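Local coordinates for protein 4'-phospho-dehydrooxetanocin synthase (Bacillus megaterium, PDB 5UL3) that uses S-adenosylmethionine radical chemistry, with a [4Fe-4S] cluster and cobalamin, to contract the deoxyribose ring of dAMP into an oxetane aldehyde during oxetanocin A biosynthesis, at residues A[280-290]-A[331-341]; A[621-629]-A[703-714]. All blocks are in the same frame, centred on the assembly; numbering follows the deposited sequence.

Contact 1 (A[280-290]-A[331-341]); sequences TVNFKEEVPTP and RPLSVEQTLKQ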
loop_
_atom_site.group_PDB
_atom_site.type_symbol
_atom_site.label_atom_id
_atom_site.label_comp_id
_atom_site.label_asym_id
_atom_site.label_seq_id
_atom_site.Cartn_x
_atom_site.Cartn_y
_atom_site.Cartn_z
ATOM N N THR A 280 -4.263 13.920 -15.426
ATOM C CA THR A 280 -4.072 13.603 -14.015
ATOM C C THR A 280 -5.214 14.163 -13.167
ATOM O O THR A 280 -5.665 15.301 -13.353
ATOM C CB THR A 280 -2.726 14.135 -13.540
ATOM O OG1 THR A 280 -1.696 13.465 -14.279
ATOM C CG2 THR A 280 -2.543 13.838 -12.046
ATOM N N VAL A 281 -5.705 13.337 -12.240
ATOM C CA VAL A 281 -6.897 13.700 -11.477
ATOM C C VAL A 281 -6.609 14.873 -10.544
ATOM O O VAL A 281 -5.536 14.971 -9.936
ATOM C CB VAL A 281 -7.408 12.471 -10.701
ATOM C CG1 VAL A 281 -8.510 12.872 -9.697
ATOM C CG2 VAL A 281 -7.953 11.432 -11.685
ATOM N N ASN A 282 -7.577 15.782 -10.426
ATOM C CA ASN A 282 -7.485 16.876 -9.464
ATOM C C ASN A 282 -7.787 16.302 -8.076
ATOM O O ASN A 282 -8.873 16.470 -7.510
ATOM C CB ASN A 282 -8.440 17.997 -9.861
ATOM C CG ASN A 282 -8.399 19.156 -8.905
ATOM O OD1 ASN A 282 -7.490 19.260 -8.080
ATOM N ND2 ASN A 282 -9.384 20.049 -9.014
ATOM N N PHE A 283 -6.789 15.586 -7.533
ATOM C CA PHE A 283 -6.958 14.837 -6.285
ATOM C C PHE A 283 -7.288 15.760 -5.122
ATOM O O PHE A 283 -8.119 15.416 -4.272
ATOM C CB PHE A 283 -5.676 14.042 -5.993
ATOM C CG PHE A 283 -5.765 13.117 -4.812
ATOM C CD1 PHE A 283 -6.627 12.029 -4.824
ATOM C CD2 PHE A 283 -4.946 13.312 -3.704
ATOM C CE1 PHE A 283 -6.691 11.146 -3.734
ATOM C CE2 PHE A 283 -5.004 12.449 -2.624
ATOM C CZ PHE A 283 -5.879 11.362 -2.641
ATOM N N LYS A 284 -6.675 16.951 -5.097
ATOM C CA LYS A 284 -6.800 17.937 -4.030
ATOM C C LYS A 284 -8.223 18.066 -3.520
ATOM O O LYS A 284 -8.457 18.096 -2.301
ATOM C CB LYS A 284 -6.321 19.306 -4.505
ATOM C CG LYS A 284 -6.591 20.402 -3.498
ATOM C CD LYS A 284 -5.632 21.574 -3.684
ATOM C CE LYS A 284 -5.690 22.526 -2.490
ATOM N NZ LYS A 284 -4.623 23.568 -2.562
ATOM N N GLU A 285 -9.180 18.124 -4.441
ATOM C CA GLU A 285 -10.551 18.409 -4.049
ATOM C C GLU A 285 -11.623 17.566 -4.729
ATOM O O GLU A 285 -12.799 17.754 -4.413
ATOM C CB GLU A 285 -10.864 19.887 -4.304
ATOM C CG GLU A 285 -10.564 20.330 -5.727
ATOM C CD GLU A 285 -10.251 21.814 -5.805
ATOM O OE1 GLU A 285 -10.342 22.399 -6.914
ATOM O OE2 GLU A 285 -9.914 22.390 -4.747
ATOM N N GLU A 286 -11.286 16.655 -5.636
ATOM C CA GLU A 286 -12.347 15.908 -6.292
ATOM C C GLU A 286 -12.509 14.491 -5.768
ATOM O O GLU A 286 -13.506 13.853 -6.094
ATOM C CB GLU A 286 -12.123 15.867 -7.800
ATOM C CG GLU A 286 -12.205 17.284 -8.393
ATOM C CD GLU A 286 -12.118 17.310 -9.902
ATOM O OE1 GLU A 286 -12.151 16.237 -10.526
ATOM O OE2 GLU A 286 -12.011 18.421 -10.459
ATOM N N VAL A 287 -11.562 13.977 -4.990
ATOM C CA VAL A 287 -11.637 12.597 -4.528
ATOM C C VAL A 287 -11.946 12.636 -3.032
ATOM O O VAL A 287 -11.092 13.048 -2.224
ATOM C CB VAL A 287 -10.351 11.814 -4.827
ATOM C CG1 VAL A 287 -10.476 10.396 -4.313
ATOM C CG2 VAL A 287 -10.106 11.770 -6.339
ATOM N N PRO A 288 -13.162 12.264 -2.622
ATOM C CA PRO A 288 -13.530 12.362 -1.204
ATOM C C PRO A 288 -13.152 11.100 -0.445
ATOM O O PRO A 288 -12.528 10.189 -0.994
ATOM C CB PRO A 288 -15.057 12.534 -1.257
ATOM C CG PRO A 288 -15.442 11.641 -2.439
ATOM C CD PRO A 288 -14.267 11.726 -3.439
ATOM N N THR A 289 -13.535 11.055 0.832
ATOM C CA THR A 289 -13.431 9.865 1.681
ATOM C C THR A 289 -13.707 8.588 0.895
ATOM O O THR A 289 -14.723 8.517 0.202
ATOM C CB THR A 289 -14.440 9.979 2.832
ATOM O OG1 THR A 289 -14.264 11.234 3.503
ATOM C CG2 THR A 289 -14.283 8.794 3.827
ATOM N N PRO A 290 -12.852 7.561 0.952
ATOM C CA PRO A 290 -13.182 6.305 0.275
ATOM C C PRO A 290 -14.520 5.768 0.758
ATOM O O PRO A 290 -14.904 5.955 1.917
ATOM C CB PRO A 290 -12.042 5.362 0.687
ATOM C CG PRO A 290 -11.495 5.971 1.924
ATOM C CD PRO A 290 -11.614 7.442 1.737
ATOM N N ARG A 331 0.628 15.021 -5.812
ATOM C CA ARG A 331 -0.683 15.671 -5.739
ATOM C C ARG A 331 -1.259 15.477 -4.336
ATOM O O ARG A 331 -1.799 14.399 -4.030
ATOM C CB ARG A 331 -1.633 15.085 -6.785
ATOM C CG ARG A 331 -1.131 15.191 -8.237
ATOM C CD ARG A 331 -0.367 13.941 -8.688
ATOM N NE ARG A 331 -1.259 12.801 -8.928
ATOM C CZ ARG A 331 -0.834 11.563 -9.153
ATOM N NH1 ARG A 331 -1.706 10.585 -9.387
ATOM N NH2 ARG A 331 0.475 11.301 -9.159
ATOM N N PRO A 332 -1.148 16.456 -3.451
ATOM C CA PRO A 332 -1.639 16.286 -2.076
ATOM C C PRO A 332 -3.108 16.621 -1.908
ATOM O O PRO A 332 -3.665 17.489 -2.585
ATOM C CB PRO A 332 -0.784 17.286 -1.285
ATOM C CG PRO A 332 -0.559 18.408 -2.303
ATOM C CD PRO A 332 -0.334 17.675 -3.603
ATOM N N LEU A 333 -3.742 15.895 -0.983
ATOM C CA LEU A 333 -4.995 16.359 -0.406
ATOM C C LEU A 333 -4.768 17.643 0.380
ATOM O O LEU A 333 -3.734 17.821 1.023
ATOM C CB LEU A 333 -5.574 15.297 0.548
ATOM C CG LEU A 333 -6.482 14.171 0.105
ATOM C CD1 LEU A 333 -7.021 13.424 1.337
ATOM C CD2 LEU A 333 -7.609 14.703 -0.752
ATOM N N SER A 334 -5.769 18.533 0.379
ATOM C CA SER A 334 -5.683 19.689 1.259
ATOM C C SER A 334 -5.679 19.254 2.724
ATOM O O SER A 334 -6.118 18.155 3.076
ATOM C CB SER A 334 -6.849 20.658 1.027
ATOM O OG SER A 334 -8.067 20.133 1.538
ATOM N N VAL A 335 -5.162 20.142 3.578
ATOM C CA VAL A 335 -5.163 19.883 5.015
ATOM C C VAL A 335 -6.585 19.657 5.492
ATOM O O VAL A 335 -6.861 18.740 6.272
ATOM C CB VAL A 335 -4.501 21.049 5.771
ATOM C CG1 VAL A 335 -4.762 20.940 7.285
ATOM C CG2 VAL A 335 -3.001 21.120 5.467
ATOM N N GLU A 336 -7.492 20.563 5.123
ATOM C CA GLU A 336 -8.872 20.459 5.587
ATOM C C GLU A 336 -9.467 19.123 5.189
ATOM O O GLU A 336 -10.091 18.435 6.005
ATOM C CB GLU A 336 -9.704 21.611 5.017
ATOM C CG GLU A 336 -11.178 21.572 5.380
ATOM C CD GLU A 336 -11.953 22.725 4.753
ATOM O OE1 GLU A 336 -12.660 22.503 3.746
ATOM O OE2 GLU A 336 -11.832 23.859 5.258
ATOM N N GLN A 337 -9.248 18.721 3.939
ATOM C CA GLN A 337 -9.813 17.476 3.442
ATOM C C GLN A 337 -9.175 16.260 4.108
ATOM O O GLN A 337 -9.873 15.305 4.468
ATOM C CB GLN A 337 -9.634 17.417 1.928
ATOM C CG GLN A 337 -10.252 16.224 1.299
ATOM C CD GLN A 337 -11.771 16.229 1.399
ATOM O OE1 GLN A 337 -12.408 15.190 1.244
ATOM N NE2 GLN A 337 -12.357 17.403 1.639
ATOM N N THR A 338 -7.846 16.263 4.232
ATOM C CA THR A 338 -7.138 15.216 4.974
ATOM C C THR A 338 -7.774 15.013 6.356
ATOM O O THR A 338 -8.049 13.882 6.770
ATOM C CB THR A 338 -5.650 15.571 5.102
ATOM O OG1 THR A 338 -5.065 15.650 3.795
ATOM C CG2 THR A 338 -4.885 14.484 5.896
ATOM N N LEU A 339 -8.034 16.107 7.069
ATOM C CA LEU A 339 -8.575 15.981 8.423
ATOM C C LEU A 339 -10.016 15.493 8.398
ATOM O O LEU A 339 -10.429 14.710 9.270
ATOM C CB LEU A 339 -8.454 17.322 9.153
ATOM C CG LEU A 339 -7.006 17.726 9.482
ATOM C CD1 LEU A 339 -6.897 19.157 10.018
ATOM C CD2 LEU A 339 -6.374 16.721 10.454
ATOM N N LYS A 340 -10.796 15.933 7.404
ATOM C CA LYS A 340 -12.166 15.448 7.267
ATOM C C LYS A 340 -12.190 13.955 6.963
ATOM O O LYS A 340 -12.944 13.191 7.583
ATOM C CB LYS A 340 -12.901 16.209 6.159
ATOM C CG LYS A 340 -14.198 15.479 5.747
ATOM C CD LYS A 340 -14.780 16.019 4.459
ATOM C CE LYS A 340 -16.136 15.400 4.134
ATOM N NZ LYS A 340 -16.086 13.921 3.876
ATOM N N GLN A 341 -11.377 13.517 5.998
ATOM C CA GLN A 341 -11.393 12.108 5.629
ATOM C C GLN A 341 -10.894 11.237 6.778
ATOM O O GLN A 341 -11.418 10.142 7.010
ATOM C CB GLN A 341 -10.555 11.881 4.361
ATOM C CG GLN A 341 -11.212 12.565 3.135
ATOM C CD GLN A 341 -10.626 12.122 1.810
ATOM O OE1 GLN A 341 -10.088 11.019 1.684
ATOM N NE2 GLN A 341 -10.745 12.984 0.802
HETATM O O HOH W 1 -3.994 12.858 -8.870
HETATM O O HOH W 2 -9.887 9.440 -0.392
HETATM O O HOH W 3 -14.461 13.969 1.536
#
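L333 lies over one face of the F283 ring: its CD2 is 4.3 Å from the ring centroid and displaced toward the rim, a CH-pi contact, while its CG comes to 3.5 Å from F283 CE2. F283 reaches this place with its CG anti to the backbone N (chi1 -174°), and P332 C sits at the ring's edge. On the same helical turn K284 runs extended past S334, and its CA is 3.5 Å from P332 O, a bent CA-H...O contact. At one end T280 lies across R331, the methyl CG2 3.5 Å from R331 NE. That NE donates to a water that in turn donates to V281 O, and R331 NH1 forms a salt bridge with E240. At the other end Q341 and T289 run antiparallel alongside each other, CG against OG1. The Q341 amide turns both its ends to the loop: NE2 reaches V287 O by a weak bond (3.0 Å, 135°), whereas OE1 takes a water that also bonds P288 O. Another water accepts from T289 N and K340 NZ; D344 pairs with both K340 and T289 OG1. Residues 280-290 thus lie along the outermost strand 331-332 and the first turns of helix 335-351 in the radical SAM domain, close to the cobalamin-binding residues E242 and E308. Apolar contact holds the middle, while bridging waters and, more weakly, the Q341 amide satisfy backbone groups of the loop after helix 283-286.

Contact 2 (A[621-629]-A[703-714]); sequences REKKKLYSY and DVEADLNKGIIT. With EDO (1,2-ethanediol), chain K; EDO (1,2-ethanediol), chain B.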
loop_
_atom_site.group_PDB
_atom_site.type_symbol
_atom_site.label_atom_id
_atom_site.label_comp_id
_atom_site.label_asym_id
_atom_site.label_seq_id
_atom_site.Cartn_x
_atom_site.Cartn_y
_atom_site.Cartn_z
ATOM N N ARG A 621 4.844 -13.941 28.654
ATOM C CA ARG A 621 6.142 -14.558 28.875
ATOM C C ARG A 621 6.566 -15.399 27.670
ATOM O O ARG A 621 7.734 -15.369 27.269
ATOM C CB ARG A 621 6.075 -15.387 30.166
ATOM C CG ARG A 621 7.384 -16.013 30.606
ATOM C CD ARG A 621 7.240 -16.568 32.039
ATOM N NE ARG A 621 8.411 -17.322 32.492
ATOM C CZ ARG A 621 9.515 -16.779 32.994
ATOM N NH1 ARG A 621 9.630 -15.460 33.094
ATOM N NH2 ARG A 621 10.512 -17.556 33.399
ATOM N N GLU A 622 5.634 -16.162 27.085
ATOM C CA GLU A 622 5.943 -16.906 25.866
ATOM C C GLU A 622 6.199 -15.963 24.695
ATOM O O GLU A 622 7.049 -16.247 23.838
ATOM C CB GLU A 622 4.797 -17.871 25.520
ATOM C CG GLU A 622 4.641 -19.047 26.514
ATOM C CD GLU A 622 3.769 -20.174 25.970
ATOM O OE1 GLU A 622 3.509 -20.199 24.749
ATOM O OE2 GLU A 622 3.357 -21.058 26.765
ATOM N N LYS A 623 5.485 -14.837 24.651
ATOM C CA LYS A 623 5.709 -13.867 23.582
ATOM C C LYS A 623 7.156 -13.420 23.558
ATOM O O LYS A 623 7.792 -13.379 22.496
ATOM C CB LYS A 623 4.778 -12.665 23.756
ATOM C CG LYS A 623 3.715 -12.557 22.696
ATOM C CD LYS A 623 3.207 -11.125 22.569
ATOM C CE LYS A 623 2.048 -11.035 21.597
ATOM N NZ LYS A 623 0.800 -11.627 22.170
ATOM N N LYS A 624 7.713 -13.113 24.731
ATOM C CA LYS A 624 9.096 -12.669 24.776
ATOM C C LYS A 624 10.055 -13.798 24.412
ATOM O O LYS A 624 11.072 -13.561 23.755
ATOM C CB LYS A 624 9.398 -12.067 26.149
ATOM C CG LYS A 624 8.526 -10.839 26.423
ATOM C CD LYS A 624 8.768 -10.200 27.790
ATOM C CE LYS A 624 8.013 -8.853 27.925
ATOM N NZ LYS A 624 6.506 -8.925 28.137
ATOM N N LYS A 625 9.734 -15.034 24.800
ATOM C CA LYS A 625 10.576 -16.170 24.428
ATOM C C LYS A 625 10.585 -16.373 22.909
ATOM O O LYS A 625 11.654 -16.457 22.282
ATOM C CB LYS A 625 10.079 -17.427 25.164
ATOM C CG LYS A 625 10.893 -18.686 24.900
ATOM C CD LYS A 625 12.343 -18.516 25.289
ATOM C CE LYS A 625 12.539 -18.501 26.789
ATOM N NZ LYS A 625 13.985 -18.508 27.138
ATOM N N LEU A 626 9.399 -16.423 22.301
ATOM C CA LEU A 626 9.290 -16.572 20.853
ATOM C C LEU A 626 9.954 -15.410 20.123
ATOM O O LEU A 626 10.549 -15.596 19.057
ATOM C CB LEU A 626 7.823 -16.668 20.454
ATOM C CG LEU A 626 7.079 -17.907 20.964
ATOM C CD1 LEU A 626 5.562 -17.733 20.897
ATOM C CD2 LEU A 626 7.515 -19.125 20.156
ATOM N N TYR A 627 9.835 -14.199 20.664
ATOM C CA TYR A 627 10.495 -13.065 20.032
ATOM C C TYR A 627 12.005 -13.229 20.070
ATOM O O TYR A 627 12.698 -12.899 19.093
ATOM C CB TYR A 627 10.064 -11.759 20.702
ATOM C CG TYR A 627 10.420 -10.533 19.868
ATOM C CD1 TYR A 627 9.588 -10.110 18.844
ATOM C CD2 TYR A 627 11.573 -9.813 20.124
ATOM C CE1 TYR A 627 9.900 -8.992 18.081
ATOM C CE2 TYR A 627 11.906 -8.686 19.362
ATOM C CZ TYR A 627 11.060 -8.288 18.350
ATOM O OH TYR A 627 11.380 -7.183 17.592
ATOM N N SER A 628 12.536 -13.776 21.173
ATOM C CA SER A 628 13.976 -13.958 21.268
ATOM C C SER A 628 14.466 -14.947 20.216
ATOM O O SER A 628 15.568 -14.781 19.679
ATOM C CB SER A 628 14.380 -14.399 22.683
ATOM O OG SER A 628 14.316 -15.813 22.821
ATOM N N TYR A 629 13.670 -15.979 19.911
ATOM C CA TYR A 629 14.008 -16.854 18.788
ATOM C C TYR A 629 14.101 -16.055 17.491
ATOM O O TYR A 629 15.033 -16.230 16.702
ATOM C CB TYR A 629 12.963 -17.939 18.594
ATOM C CG TYR A 629 12.655 -18.823 19.777
ATOM C CD1 TYR A 629 13.611 -19.131 20.733
ATOM C CD2 TYR A 629 11.392 -19.359 19.906
ATOM C CE1 TYR A 629 13.273 -19.984 21.829
ATOM C CE2 TYR A 629 11.058 -20.179 20.955
ATOM C CZ TYR A 629 11.999 -20.491 21.910
ATOM O OH TYR A 629 11.601 -21.331 22.944
ATOM N N ASP A 703 17.168 -25.284 21.146
ATOM C CA ASP A 703 16.572 -24.570 22.273
ATOM C C ASP A 703 15.059 -24.458 22.118
ATOM O O ASP A 703 14.322 -24.620 23.096
ATOM C CB ASP A 703 17.189 -23.173 22.433
ATOM C CG ASP A 703 18.617 -23.204 22.977
ATOM O OD1 ASP A 703 19.005 -24.188 23.637
ATOM O OD2 ASP A 703 19.349 -22.216 22.762
ATOM N N VAL A 704 14.576 -24.148 20.905
ATOM C CA VAL A 704 13.137 -24.080 20.656
ATOM C C VAL A 704 12.485 -25.422 20.963
ATOM O O VAL A 704 11.425 -25.500 21.601
ATOM C CB VAL A 704 12.852 -23.659 19.200
ATOM C CG1 VAL A 704 11.332 -23.604 18.949
ATOM C CG2 VAL A 704 13.515 -22.330 18.879
ATOM N N GLU A 705 13.109 -26.494 20.480
ATOM C CA GLU A 705 12.591 -27.841 20.687
ATOM C C GLU A 705 12.522 -28.173 22.175
ATOM O O GLU A 705 11.505 -28.679 22.665
ATOM C CB GLU A 705 13.484 -28.830 19.931
ATOM C CG GLU A 705 13.187 -30.304 20.231
ATOM C CD GLU A 705 14.192 -31.247 19.580
ATOM O OE1 GLU A 705 15.412 -31.019 19.699
ATOM O OE2 GLU A 705 13.749 -32.217 18.932
ATOM N N ALA A 706 13.598 -27.881 22.911
ATOM C CA ALA A 706 13.615 -28.163 24.345
ATOM C C ALA A 706 12.583 -27.328 25.084
ATOM O O ALA A 706 11.900 -27.828 25.985
ATOM C CB ALA A 706 15.010 -27.915 24.914
ATOM N N ASP A 707 12.452 -26.047 24.721
ATOM C CA ASP A 707 11.447 -25.220 25.375
ATOM C C ASP A 707 10.052 -25.750 25.102
ATOM O O ASP A 707 9.170 -25.698 25.972
ATOM C CB ASP A 707 11.559 -23.758 24.906
ATOM C CG ASP A 707 12.739 -23.031 25.512
ATOM O OD1 ASP A 707 13.246 -23.459 26.571
ATOM O OD2 ASP A 707 13.157 -22.001 24.933
ATOM N N LEU A 708 9.822 -26.256 23.892
ATOM C CA LEU A 708 8.523 -26.831 23.585
ATOM C C LEU A 708 8.286 -28.085 24.423
ATOM O O LEU A 708 7.229 -28.241 25.045
ATOM C CB LEU A 708 8.437 -27.151 22.094
ATOM C CG LEU A 708 7.184 -27.878 21.614
ATOM C CD1 LEU A 708 5.937 -27.079 21.965
ATOM C CD2 LEU A 708 7.284 -28.083 20.097
ATOM N N ASN A 709 9.281 -28.981 24.464
ATOM C CA ASN A 709 9.125 -30.217 25.241
ATOM C C ASN A 709 8.950 -29.943 26.733
ATOM O O ASN A 709 8.196 -30.656 27.412
ATOM C CB ASN A 709 10.331 -31.124 25.002
ATOM C CG ASN A 709 10.368 -31.677 23.590
ATOM O OD1 ASN A 709 9.339 -31.769 22.923
ATOM N ND2 ASN A 709 11.540 -32.069 23.144
ATOM N N LYS A 710 9.623 -28.918 27.258
ATOM C CA LYS A 710 9.495 -28.545 28.663
ATOM C C LYS A 710 8.189 -27.833 28.988
ATOM O O LYS A 710 7.920 -27.581 30.168
ATOM C CB LYS A 710 10.663 -27.645 29.083
ATOM C CG LYS A 710 12.016 -28.313 29.069
ATOM C CD LYS A 710 13.119 -27.285 29.278
ATOM C CE LYS A 710 14.498 -27.917 29.124
ATOM N NZ LYS A 710 15.577 -26.879 29.102
ATOM N N GLY A 711 7.384 -27.477 27.993
ATOM C CA GLY A 711 6.204 -26.684 28.261
ATOM C C GLY A 711 6.463 -25.202 28.459
ATOM O O GLY A 711 5.564 -24.493 28.915
ATOM N N ILE A 712 7.678 -24.728 28.162
ATOM C CA ILE A 712 7.985 -23.304 28.275
ATOM C C ILE A 712 7.283 -22.519 27.178
ATOM O O ILE A 712 6.822 -21.391 27.406
ATOM C CB ILE A 712 9.508 -23.113 28.280
ATOM C CG1 ILE A 712 10.061 -23.652 29.604
ATOM C CG2 ILE A 712 9.902 -21.625 28.065
ATOM C CD1 ILE A 712 11.548 -23.661 29.695
ATOM N N ILE A 713 7.137 -23.102 25.987
ATOM C CA ILE A 713 6.259 -22.533 24.974
ATOM C C ILE A 713 5.185 -23.559 24.642
ATOM O O ILE A 713 5.362 -24.767 24.832
ATOM C CB ILE A 713 7.026 -22.104 23.703
ATOM C CG1 ILE A 713 7.709 -23.306 23.070
ATOM C CG2 ILE A 713 8.054 -21.025 24.019
ATOM C CD1 ILE A 713 8.531 -22.957 21.816
ATOM N N THR A 714 4.055 -23.064 24.137
ATOM C CA THR A 714 2.892 -23.886 23.836
ATOM C C THR A 714 2.700 -23.997 22.333
ATOM O O THR A 714 2.727 -22.986 21.629
ATOM C CB THR A 714 1.622 -23.299 24.462
ATOM O OG1 THR A 714 1.823 -23.097 25.868
ATOM C CG2 THR A 714 0.457 -24.244 24.244
HETATM C C1 EDO K . 17.866 -24.705 26.715
HETATM O O1 EDO K . 18.162 -25.883 25.958
HETATM C C2 EDO K . 16.456 -24.234 26.380
HETATM O O2 EDO K . 15.489 -25.014 27.097
HETATM C C1 EDO B . 22.153 -19.641 20.859
HETATM O O1 EDO B . 23.203 -20.128 20.017
HETATM C C2 EDO B . 20.860 -20.361 20.502
HETATM O O2 EDO B . 19.774 -19.811 21.260
HETATM O O HOH W 4 3.151 -20.290 21.963
HETATM O O HOH W 5 14.238 -21.528 28.197
HETATM O O HOH W 6 15.343 -20.940 25.310
#
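E622 holds the backbone and the side chain of T714 with one carboxylate. Its OE2 accepts from T714 OG1 at 2.7 Å through the syn lone pair, and its OE1 takes T714 N at 3.0 Å from above the carboxylate plane. A water donating to both OE1 and T714 O closes the group. Farther along, Y629 OH donates to D707 OD2 (2.6 Å) on the anti lone pair, with the ring and carboxylate nearly coplanar, 24° apart. V704 CG2 stands over the centre of the ring, 3.5 Å from the centroid, and K625 O lies over the opposite face, so the phenol is sandwiched; I713 CD1 touches its edge. K625, bent at chi2 and chi3, leaves NZ 4.2 Å from D707 OD2, too far for a salt bridge; one water bridges NZ to OD1, and a second, which NZ meets only weakly, donates to OD2. D707 OD1 also accepts from a bound ethanediol. Segments 621-629 and 703-709 of two C-terminal bundle helices run nearly antiparallel (161°). The second helix ends in a Schellman motif at G711, whose turn carries I713 and T714 back to the first. Both carboxylates are multiply bonded, and the nearby lysine probably helps keep D707 ionised.

In the fold
Contacts 1 and 2 lie on opposite sides of the chain's centre, their own centres about 48 Å apart, and share no secondary-structure element. Contact 1 is the more central, its centre about 17 Å from the chain centre against about 34 Å for that of contact 2, and fits a short helix and loop onto the edge strand and adjoining helix of the radical SAM domain, near cobalamin. Contact 2 joins two long helices of the C-terminal bundle, away from the annotated sites. Both are partly buried and use water, but differently: in 280-290/331-341 a glutamine amide and waters serve main-chain groups, with charges paired outside the segments, whereas in 621-629/703-714 two carboxylates take the direct hydrogen bonds between the segments.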